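Local coordinates for uncharacterized HDOD domain protein (Geobacter sulfurreducens, PDB 3HC1) that is of unknown function but binds two iron ions in an HD-type site, consistent with a metal-dependent phosphohydrolase, at residues W120-G125 with L150-G155. Numbering follows the deposited sequence.
Sequences WAHSLG and LLHDVG. With FE (Fe (III) ion), chain C; FE (Fe (III) ion), chain B.
Three of the four residues of the H...HD...D iron site of the HD-domain fold meet here: His122, on helix 116-136, and His152 and Asp153, the HD pair in the turn that leads into helix 154-162; Asp238 is the motif's last Asp. One iron(III) ion joins all three, bound by His122 NE2 at 2.2 Å, His152 NE2 at 2.3 Å and Asp153 OD2 at 2.1 Å. The close approach of His122 NE2 to Asp153 OD2, 3.0 Å, therefore reflects shared coordination and not a hydrogen bond. That oxygen lies in the plane of the His122 ring, at its edge, whereas the two imidazole planes stand 62° apart. CG anti to the backbone N (chi1 169°) carries His122 NE2 to the iron. Its ND1 bonds to Leu246 O and His152 ND1 to Gly149 O, so each ring is fixed at both nitrogens; Asp238 and Glu249 also bind this iron. Asp153 bridges the two irons, its OD1 binding the second ion at 2.2 Å, and water 2 spans both; His193, His217, His218 and Glu249 complete that second site. CB of Asp153 sits 3.9 Å above the centre of the His152 ring, covering one face. Away from the irons, Leu150 CD1 packs 3.9 Å from Trp120 CZ3 and also touches the backbone between Ser123 and Leu124; helix 82-108 adds Val104 against Trp120 and Ile103 against Leu150. Ser123 OG, also hydrogen-bonded to Leu119, and Leu150 O each accept from a water that in turn accepts from Asp153 N, 2.9 Å away.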
loop_
_atom_site.group_PDB
_atom_site.type_symbol
_atom_site.label_atom_id
_atom_site.label_comp_id
_atom_site.label_asym_id
_atom_site.label_seq_id
_atom_site.Cartn_x
_atom_site.Cartn_y
_atom_site.Cartn_z
ATOM N N TRP A 120 -4.374 1.895 -8.271
ATOM C CA TRP A 120 -4.953 2.501 -7.097
ATOM C C TRP A 120 -5.830 1.547 -6.273
ATOM O O TRP A 120 -5.651 1.409 -5.056
ATOM C CB TRP A 120 -5.735 3.769 -7.493
ATOM C CG TRP A 120 -6.535 4.362 -6.364
ATOM C CD1 TRP A 120 -7.892 4.397 -6.241
ATOM C CD2 TRP A 120 -6.006 5.060 -5.227
ATOM N NE1 TRP A 120 -8.242 5.065 -5.083
ATOM C CE2 TRP A 120 -7.096 5.461 -4.436
ATOM C CE3 TRP A 120 -4.712 5.332 -4.780
ATOM C CZ2 TRP A 120 -6.931 6.146 -3.220
ATOM C CZ3 TRP A 120 -4.538 5.999 -3.596
ATOM C CH2 TRP A 120 -5.665 6.428 -2.826
ATOM N N ALA A 121 -6.774 0.897 -6.932
ATOM C CA ALA A 121 -7.699 -0.003 -6.257
ATOM C C ALA A 121 -6.936 -1.109 -5.512
ATOM O O ALA A 121 -7.217 -1.422 -4.350
ATOM C CB ALA A 121 -8.761 -0.621 -7.286
ATOM N N HIS A 122 -5.952 -1.694 -6.183
ATOM C CA HIS A 122 -5.124 -2.736 -5.569
ATOM C C HIS A 122 -4.332 -2.206 -4.343
ATOM O O HIS A 122 -4.232 -2.872 -3.300
ATOM C CB HIS A 122 -4.127 -3.280 -6.609
ATOM C CG HIS A 122 -3.062 -4.153 -6.016
ATOM N ND1 HIS A 122 -3.345 -5.365 -5.427
ATOM C CD2 HIS A 122 -1.730 -3.960 -5.867
ATOM C CE1 HIS A 122 -2.218 -5.914 -5.003
ATOM N NE2 HIS A 122 -1.223 -5.075 -5.240
ATOM N N SER A 123 -3.772 -1.004 -4.496
ATOM C CA SER A 123 -2.976 -0.377 -3.439
ATOM C C SER A 123 -3.831 -0.010 -2.239
ATOM O O SER A 123 -3.443 -0.302 -1.067
ATOM C CB SER A 123 -2.215 0.847 -3.973
ATOM O OG SER A 123 -1.246 0.449 -4.962
ATOM N N LEU A 124 -4.991 0.611 -2.497
ATOM C CA LEU A 124 -5.964 0.906 -1.436
ATOM C C LEU A 124 -6.457 -0.362 -0.737
ATOM O O LEU A 124 -6.599 -0.369 0.486
ATOM C CB LEU A 124 -7.164 1.686 -1.978
ATOM C CG LEU A 124 -8.173 2.240 -0.951
ATOM C CD1 LEU A 124 -7.459 3.107 0.133
ATOM C CD2 LEU A 124 -9.227 3.066 -1.715
ATOM N N GLY A 125 -6.691 -1.429 -1.498
ATOM C CA GLY A 125 -7.131 -2.714 -0.929
ATOM C C GLY A 125 -6.079 -3.293 0.004
ATOM O O GLY A 125 -6.378 -3.654 1.127
ATOM N N LEU A 150 -0.317 1.047 1.315
ATOM C CA LEU A 150 -0.716 1.920 0.209
ATOM C C LEU A 150 0.472 2.258 -0.692
ATOM O O LEU A 150 0.273 2.529 -1.882
ATOM C CB LEU A 150 -1.346 3.203 0.756
ATOM C CG LEU A 150 -2.143 4.084 -0.208
ATOM C CD1 LEU A 150 -3.112 3.334 -1.076
ATOM C CD2 LEU A 150 -2.900 5.149 0.611
ATOM N N LEU A 151 1.710 2.232 -0.149
ATOM C CA LEU A 151 2.882 2.583 -0.923
ATOM C C LEU A 151 3.614 1.374 -1.505
ATOM O O LEU A 151 4.640 1.543 -2.174
ATOM C CB LEU A 151 3.901 3.361 -0.065
ATOM C CG LEU A 151 3.392 4.742 0.404
ATOM C CD1 LEU A 151 4.354 5.320 1.414
ATOM C CD2 LEU A 151 3.282 5.623 -0.850
ATOM N N HIS A 152 3.152 0.157 -1.196
ATOM C CA HIS A 152 3.938 -1.057 -1.512
ATOM C C HIS A 152 4.356 -1.235 -2.996
ATOM O O HIS A 152 5.466 -1.654 -3.307
ATOM C CB HIS A 152 3.310 -2.331 -0.940
ATOM C CG HIS A 152 2.230 -2.928 -1.813
ATOM N ND1 HIS A 152 0.981 -2.362 -1.913
ATOM C CD2 HIS A 152 2.209 -4.024 -2.612
ATOM C CE1 HIS A 152 0.253 -3.049 -2.774
ATOM N NE2 HIS A 152 0.962 -4.077 -3.191
ATOM N N ASP A 153 3.420 -0.907 -3.884
ATOM C CA ASP A 153 3.603 -0.964 -5.301
ATOM C C ASP A 153 3.901 0.378 -5.958
ATOM O O ASP A 153 3.686 0.543 -7.178
ATOM C CB ASP A 153 2.360 -1.607 -5.928
ATOM C CG ASP A 153 2.438 -3.135 -5.912
ATOM O OD1 ASP A 153 3.560 -3.653 -5.696
ATOM O OD2 ASP A 153 1.392 -3.796 -6.080
ATOM N N VAL A 154 4.426 1.336 -5.184
ATOM C CA VAL A 154 4.745 2.653 -5.765
ATOM C C VAL A 154 5.745 2.515 -6.944
ATOM O O VAL A 154 5.725 3.297 -7.872
ATOM C CB VAL A 154 5.242 3.641 -4.671
ATOM C CG1 VAL A 154 6.644 3.233 -4.150
ATOM C CG2 VAL A 154 5.254 5.005 -5.172
ATOM N N GLY A 155 6.566 1.470 -6.940
ATOM C CA GLY A 155 7.430 1.176 -8.080
ATOM C C GLY A 155 6.739 0.841 -9.393
ATOM O O GLY A 155 7.290 1.161 -10.449
HETATM FE FE FE C . 0.922 -5.559 -4.990
HETATM FE FE FE B . 4.130 -5.741 -5.804
HETATM O O HOH W 1 1.223 0.918 -4.161
HETATM O O HOH W 2 2.724 -6.346 -4.693
#